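Local structure of putative Transcriptional Regulator (Rhodococcus sp., 2IA2) at the interface of chains A and B. The protein probably regulates transcription as an IclR-family dimer, binding DNA through its N-terminal winged helix-turn-helix domains, with a C-terminal domain likely to sense a small effector. Numbering follows the deposited sequence. Chains: chain A/B, Putative Transcriptional Regulator.

Contact 1: the interface of chains A and B. Residues chain A 90, 259, 262-263; chain B 77.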
# COMPACT_ATOMS: atom_id res chain seq x y z
N LEU A 90 1.80 -2.18 -4.38
CA LEU A 90 1.34 -3.39 -5.05
C LEU A 90 -0.06 -3.26 -5.64
O LEU A 90 -0.98 -2.76 -4.99
CB LEU A 90 1.35 -4.62 -4.08
CG LEU A 90 2.69 -5.04 -3.48
CD1 LEU A 90 2.60 -6.20 -2.46
CD2 LEU A 90 3.67 -5.37 -4.60
N ASP A 259 -4.59 -8.67 2.79
CA ASP A 259 -3.35 -8.11 2.21
C ASP A 259 -3.64 -6.81 1.48
O ASP A 259 -2.84 -5.87 1.46
CB ASP A 259 -2.67 -9.13 1.24
CG ASP A 259 -1.72 -10.09 1.97
OD1 ASP A 259 -1.54 -9.93 3.20
OD2 ASP A 259 -1.12 -10.95 1.31
N THR A 262 -3.94 -4.05 3.95
CA THR A 262 -2.65 -3.65 4.51
C THR A 262 -1.84 -2.77 3.54
O THR A 262 -1.19 -1.79 3.94
CB THR A 262 -1.84 -4.91 4.88
OG1 THR A 262 -2.63 -5.71 5.77
CG2 THR A 262 -0.50 -4.59 5.54
N VAL A 263 -1.86 -3.17 2.28
CA VAL A 263 -1.14 -2.50 1.24
C VAL A 263 -1.68 -1.09 1.06
O VAL A 263 -0.91 -0.13 0.92
CB VAL A 263 -1.26 -3.32 -0.11
CG1 VAL A 263 -0.83 -2.48 -1.30
CG2 VAL A 263 -0.42 -4.63 -0.01
N PRO B 77 3.37 -8.60 2.31
CA PRO B 77 2.75 -7.41 2.82
C PRO B 77 2.80 -7.31 4.35
O PRO B 77 2.66 -6.22 4.87
CB PRO B 77 1.30 -7.55 2.32
CG PRO B 77 1.46 -8.29 0.99
CD PRO B 77 2.46 -9.35 1.42
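B:Pro77 pushes its pyrrolidine ring into a shallow notch on chain A, between the C-terminal helix 246-264 and the loop residue A:Leu90. The tighter side is at A:Asp259. Its carboxylate spans the outer carbons of the proline ring, with OD2 3.7 Å from B:Pro77 CG and OD1 3.8 Å from B:Pro77 CB, and the two side chains meet at about a right angle. A chi1 of -87° swings the acid off the helix toward the ring, and a chi2 of -4° lets both oxygens take part. A compact, rigid proline suits this place because it offers several CH groups without a flexible chain to be ordered. One helical turn further on, A:Thr262 turns its methyl CG2 toward the carbonyl O of B:Pro77, at 3.6 Å. The packing is looser on the other flanks: A:Val263 CG2 stands 4.1 Å from B:Pro77 CB, and on another flank of the ring A:Leu90, crossing the proline at about a right angle, brings CD1 to 4.2 Å from B:Pro77 CG. These branched chains line the notch but grip little. An alanine in place of A:Asp259 would probably open a gap beside B:Pro77 CB and CG and leave the ring freer to shift. B:Pro77 begins the short 3-10 helix 77-79, and the contact probably helps set the N-terminal part of chain B against the C-terminal helix of chain A.

Contact 2: the interface of chains A and B. Residues chain A 17, 19, 55-56; chain B 16-17, 19-20.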
# COMPACT_ATOMS: atom_id res chain seq x y z
N VAL A 17 16.24 -17.95 14.21
CA VAL A 17 16.97 -16.89 14.90
C VAL A 17 16.03 -16.08 15.81
O VAL A 17 15.34 -15.10 15.39
CB VAL A 17 17.69 -15.96 13.90
CG1 VAL A 17 18.54 -14.94 14.64
CG2 VAL A 17 18.55 -16.79 12.91
N SER A 19 16.66 -13.90 18.06
CA SER A 19 16.98 -12.52 18.26
C SER A 19 16.35 -11.63 17.20
O SER A 19 15.91 -10.57 17.50
CB SER A 19 18.49 -12.36 18.35
OG SER A 19 18.89 -12.78 19.66
N ARG A 55 18.60 -5.15 25.52
CA ARG A 55 19.57 -5.55 24.49
C ARG A 55 19.02 -5.24 23.11
O ARG A 55 19.73 -4.69 22.28
CB ARG A 55 19.94 -7.03 24.59
CG ARG A 55 20.87 -7.37 25.76
CD ARG A 55 21.48 -8.84 25.65
NE ARG A 55 22.50 -9.00 24.59
CZ ARG A 55 22.38 -9.78 23.50
NH1 ARG A 55 21.26 -10.50 23.27
NH2 ARG A 55 23.38 -9.84 22.63
N PHE A 56 17.76 -5.58 22.86
CA PHE A 56 17.18 -5.33 21.56
C PHE A 56 16.97 -3.83 21.30
O PHE A 56 17.33 -3.32 20.23
CB PHE A 56 15.88 -6.14 21.36
CG PHE A 56 16.11 -7.60 21.48
CD1 PHE A 56 15.72 -8.28 22.63
CD2 PHE A 56 16.81 -8.29 20.49
CE1 PHE A 56 15.99 -9.63 22.77
CE2 PHE A 56 17.08 -9.64 20.63
CZ PHE A 56 16.68 -10.31 21.78
N TYR B 16 24.73 -5.20 22.21
CA TYR B 16 24.50 -5.16 20.72
C TYR B 16 24.27 -6.57 20.18
O TYR B 16 25.10 -7.47 20.39
CB TYR B 16 25.67 -4.49 19.97
CG TYR B 16 25.51 -4.39 18.42
CD1 TYR B 16 24.94 -3.26 17.82
CD2 TYR B 16 25.96 -5.41 17.57
CE1 TYR B 16 24.80 -3.14 16.44
CE2 TYR B 16 25.85 -5.30 16.17
CZ TYR B 16 25.26 -4.15 15.62
OH TYR B 16 25.13 -4.01 14.25
N VAL B 17 23.15 -6.74 19.49
CA VAL B 17 22.72 -8.02 18.97
C VAL B 17 22.97 -8.09 17.45
O VAL B 17 22.18 -7.60 16.66
CB VAL B 17 21.22 -8.21 19.29
CG1 VAL B 17 20.72 -9.60 18.80
CG2 VAL B 17 20.96 -7.97 20.81
N SER B 19 22.87 -10.58 15.25
CA SER B 19 21.96 -11.29 14.37
C SER B 19 20.71 -10.46 14.05
O SER B 19 20.13 -10.61 12.97
CB SER B 19 21.62 -12.69 14.91
OG SER B 19 21.13 -12.57 16.24
N LEU B 20 20.31 -9.60 14.98
CA LEU B 20 19.30 -8.57 14.71
C LEU B 20 19.71 -7.63 13.56
O LEU B 20 18.94 -7.44 12.59
CB LEU B 20 18.95 -7.75 15.98
CG LEU B 20 17.90 -6.63 15.82
CD1 LEU B 20 16.65 -7.19 15.19
CD2 LEU B 20 17.59 -5.95 17.16
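B:Val17 sits in an extended stretch (phi -105°, psi 99°) just ahead of helix 18-28, and this holds its side chain out against helix 50-63 of chain A. Its two methyls go separate ways. CG2 lies over one face of the A:Arg55 guanidinium, displaced toward the rim, 3.5 Å from CZ. The bend of the arginine at chi3 (71°) brings the flat group over the methyl, and the two side chains cross at about a right angle. Arginine suits such a place because its planar end can cover an apolar methyl with a face while its N-H groups point outward along the plane. The other methyl, CG1, approaches A:Ser19 CB at 3.6 Å and reaches the rim of the A:Phe56 ring at CE2, 4.1 Å away. Within chain A, A:Ser19 CB lies in the plane of that ring at its edge, so serine and phenylalanine together form one surface for the valine. B:Leu20 adds CD2 beside A:Phe56 CD2. This mixed contact joins the helix-turn-helix regions of both copies, probably within the family's dimer interface. Where the two helix starts pass, small residues permit close approach: A:Val17 CG1 meets B:Ser19 CB at 3.8 Å, and the hydroxyl OG of B:Ser19 rests 3.4 Å from A:Ser19 CB.

Contact 3: the interface of chains A and B. Residues chain A 20, 24, 27, 82; chain B 20, 24, 27, 82.
A:Leu24 and B:Leu24 run past one another in opposite directions at the centre of this apolar core, each presenting its CD2 methyl to the other at 3.8 Å. The equivalent helices 18-28 of the two chains thus face each other through like residues, an approximately symmetric pairing of DNA-binding domains. Similar chi1 values in A:Leu24 (-65°) and B:Leu24 (-71°), with chi2 alike as well, bring CD2 forward in both chains. A:Leu82 and B:Leu82 then cover the opposite leucines at a slant: A:Leu24 CD2 lies 3.9 Å from B:Leu82 CD2, and B:Leu24 CD2 is equally far from A:Leu82 CD2. The CD2 methyl of A:Leu24 and that of B:Leu24 therefore each meet two leucines of the partner, and the forked shape of leucine suits this, since its two methyls can meet different partners.

Farther along the helices, A:Ile27 and B:Ile27 are used a little differently. A:Ile27 crosses B:Leu82 at about a right angle, with CG2 3.8 Å from B:Leu82 CD2. On the other side, B:Ile27 CG2 meets A:Leu82 at CB (3.9 Å) as well as at CD2. The backbone differs too, for B:Leu82 belongs to helix 80-89 while A:Leu82 is in a loop. Beta-branched isoleucine keeps its CG2 close to the helix surface, where it can receive these leucines. At the opposite end, A:Leu20 CD1 and B:Leu20 CD1 face each other at a looser 4.3 Å.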
# COMPACT_ATOMS: atom_id res chain seq x y z
N LEU A 20 16.28 -12.12 15.97
CA LEU A 20 15.59 -11.44 14.89
C LEU A 20 14.10 -11.34 15.21
O LEU A 20 13.55 -10.24 15.18
CB LEU A 20 15.82 -12.17 13.54
CG LEU A 20 15.13 -11.52 12.33
CD1 LEU A 20 15.48 -10.03 12.23
CD2 LEU A 20 15.44 -12.28 10.97
N LEU A 24 12.11 -7.70 15.94
CA LEU A 24 10.95 -7.30 15.16
C LEU A 24 9.73 -7.07 16.04
O LEU A 24 8.94 -6.16 15.76
CB LEU A 24 10.66 -8.33 14.02
CG LEU A 24 11.80 -8.38 12.96
CD1 LEU A 24 11.59 -9.55 12.01
CD2 LEU A 24 11.85 -7.09 12.19
N ILE A 27 9.87 -3.66 17.48
CA ILE A 27 9.45 -2.60 16.55
C ILE A 27 7.93 -2.63 16.47
O ILE A 27 7.31 -1.56 16.53
CB ILE A 27 10.01 -2.84 15.09
CG1 ILE A 27 11.52 -2.64 15.07
CG2 ILE A 27 9.31 -1.93 14.07
CD1 ILE A 27 12.18 -3.03 13.74
N LEU A 82 12.35 -0.28 5.57
CA LEU A 82 12.11 -1.71 5.49
C LEU A 82 10.91 -1.98 4.57
O LEU A 82 9.82 -2.26 5.07
CB LEU A 82 11.89 -2.30 6.90
CG LEU A 82 12.98 -2.06 7.98
CD1 LEU A 82 12.47 -2.24 9.45
CD2 LEU A 82 14.24 -2.90 7.74
N LEU B 20 20.31 -9.60 14.98
CA LEU B 20 19.30 -8.57 14.71
C LEU B 20 19.71 -7.63 13.56
O LEU B 20 18.94 -7.44 12.59
CB LEU B 20 18.95 -7.75 15.98
CG LEU B 20 17.90 -6.63 15.82
CD1 LEU B 20 16.65 -7.19 15.19
CD2 LEU B 20 17.59 -5.95 17.16
N LEU B 24 17.88 -7.49 9.76
CA LEU B 24 17.28 -6.28 9.22
C LEU B 24 17.96 -5.85 7.92
O LEU B 24 17.29 -5.32 7.03
CB LEU B 24 17.27 -5.15 10.25
CG LEU B 24 16.30 -5.29 11.43
CD1 LEU B 24 16.70 -4.40 12.62
CD2 LEU B 24 14.80 -5.02 10.99
N ILE B 27 16.19 -7.71 5.14
CA ILE B 27 14.93 -7.11 4.71
C ILE B 27 15.21 -5.89 3.86
O ILE B 27 14.58 -5.68 2.85
CB ILE B 27 14.03 -6.72 5.93
CG1 ILE B 27 13.60 -7.97 6.73
CG2 ILE B 27 12.80 -5.85 5.52
CD1 ILE B 27 12.97 -7.67 8.11
N LEU B 82 5.77 -3.24 9.93
CA LEU B 82 6.95 -2.65 10.62
C LEU B 82 6.92 -1.15 10.41
O LEU B 82 6.82 -0.41 11.38
CB LEU B 82 8.26 -3.24 10.07
CG LEU B 82 8.39 -4.72 10.41
CD1 LEU B 82 9.53 -5.31 9.55
CD2 LEU B 82 8.64 -4.96 11.93

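Contact 4: the interface of chains A and B. Residues chain A 16, 20-21, 24; chain B 59-60, 63, 65.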
# COMPACT_ATOMS: atom_id res chain seq x y z
N TYR A 16 16.11 -21.24 13.42
CA TYR A 16 15.21 -20.12 13.89
C TYR A 16 15.97 -19.14 14.76
O TYR A 16 16.26 -19.46 15.93
CB TYR A 16 14.01 -20.66 14.69
CG TYR A 16 13.01 -19.59 15.18
CD1 TYR A 16 11.90 -19.21 14.40
CD2 TYR A 16 13.15 -18.98 16.45
CE1 TYR A 16 10.97 -18.26 14.87
CE2 TYR A 16 12.22 -18.03 16.92
CZ TYR A 16 11.14 -17.67 16.12
OH TYR A 16 10.23 -16.75 16.61
N LEU A 20 16.28 -12.12 15.97
CA LEU A 20 15.59 -11.44 14.89
C LEU A 20 14.10 -11.34 15.21
O LEU A 20 13.55 -10.24 15.18
CB LEU A 20 15.82 -12.17 13.54
CG LEU A 20 15.13 -11.52 12.33
CD1 LEU A 20 15.48 -10.03 12.23
CD2 LEU A 20 15.44 -12.28 10.97
N ALA A 21 13.46 -12.48 15.54
CA ALA A 21 12.05 -12.47 15.91
C ALA A 21 11.78 -11.43 16.98
O ALA A 21 10.87 -10.61 16.82
CB ALA A 21 11.55 -13.87 16.35
N LEU A 24 12.11 -7.70 15.94
CA LEU A 24 10.95 -7.30 15.16
C LEU A 24 9.73 -7.07 16.04
O LEU A 24 8.94 -6.16 15.76
CB LEU A 24 10.66 -8.33 14.02
CG LEU A 24 11.80 -8.38 12.96
CD1 LEU A 24 11.59 -9.55 12.01
CD2 LEU A 24 11.85 -7.09 12.19
N THR B 59 13.84 -17.81 9.26
CA THR B 59 13.15 -17.23 10.40
C THR B 59 12.04 -16.28 9.88
O THR B 59 10.89 -16.39 10.30
CB THR B 59 14.17 -16.53 11.35
OG1 THR B 59 15.02 -17.55 11.91
CG2 THR B 59 13.48 -15.75 12.49
N LEU B 60 12.38 -15.43 8.89
CA LEU B 60 11.40 -14.49 8.27
C LEU B 60 10.22 -15.22 7.62
O LEU B 60 9.08 -14.76 7.66
CB LEU B 60 12.09 -13.57 7.26
CG LEU B 60 13.22 -12.67 7.82
CD1 LEU B 60 14.14 -12.10 6.73
CD2 LEU B 60 12.73 -11.57 8.72
N LEU B 63 7.99 -16.39 10.51
CA LEU B 63 7.39 -15.16 11.09
C LEU B 63 6.40 -14.47 10.19
O LEU B 63 5.77 -13.51 10.63
CB LEU B 63 8.46 -14.13 11.51
CG LEU B 63 9.36 -14.52 12.69
CD1 LEU B 63 10.50 -13.50 12.90
CD2 LEU B 63 8.53 -14.71 13.94
N TYR B 65 7.04 -12.74 7.34
CA TYR B 65 7.60 -11.55 6.67
C TYR B 65 8.25 -11.83 5.33
O TYR B 65 8.45 -10.92 4.52
CB TYR B 65 8.64 -10.83 7.53
CG TYR B 65 8.08 -10.25 8.81
CD1 TYR B 65 8.43 -10.79 10.08
CD2 TYR B 65 7.22 -9.13 8.78
CE1 TYR B 65 7.92 -10.22 11.25
CE2 TYR B 65 6.71 -8.57 9.96
CZ TYR B 65 7.06 -9.11 11.16
OH TYR B 65 6.53 -8.55 12.29
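This is an apolar helix-to-helix interface, in which helix 18-28 of chain A and A:Tyr16, two residues ahead of it, pack on helix 50-62 of chain B and the loop after it, probably helping to join the two DNA-binding domains in the dimer usual for this family. B:Leu63 reaches out with both branches. CD1 settles on A:Ala21, 3.5 Å from CA and 3.6 Å from CB, while CD2 points toward the phenol oxygen OH of A:Tyr16 at 3.8 Å. Alanine suits the spot because its short side chain lets the leucine come right down to the helix backbone. A:Leu20 extends with CG anti to the backbone N (chi1 -179°), and its CD2 touches B:Leu60 CD2 at 3.6 Å, the two side chains crossing at about a right angle. The second branch of A:Leu24, CD1, lies alongside B:Tyr65, 3.8 Å from the ring carbon CE1, in an antiparallel pass. Beyond the leucines, B:Thr59 serves two purposes: its hydroxyl OG1 comes 3.3 Å from A:Tyr16 CA, and its methyl CG2 stands over the rim of one face of the tyrosine ring. A serine in place of B:Leu63 is likely to leave a gap against A:Ala21 and deprive the end of the A:Tyr16 ring of its apolar support. Since helix 50-62 is probably the recognition helix of the helix-turn-helix, the packing may help fix how it is presented to DNA.

Contacts 2, 3 and 4 lie close together and share residues, so they probably belong to one zone between the DNA-binding domains. Their C-alpha centres are about 10 Å apart for contacts 2 and 3, 11 Å for contacts 2 and 4, and 8 Å for contacts 3 and 4. Helix 18-28 runs through all three: contacts 3 and 4 share A:Leu20 and A:Leu24, and contacts 2 and 3 share B:Leu20. Contact 1 stands apart, about 17 Å from contact 3, 19 Å from contact 4 and 27 Å from contact 2. Together they suggest that the helix-turn-helix regions take part in pairing the chains, with contact 1 a further link to the C-terminal helix of chain A.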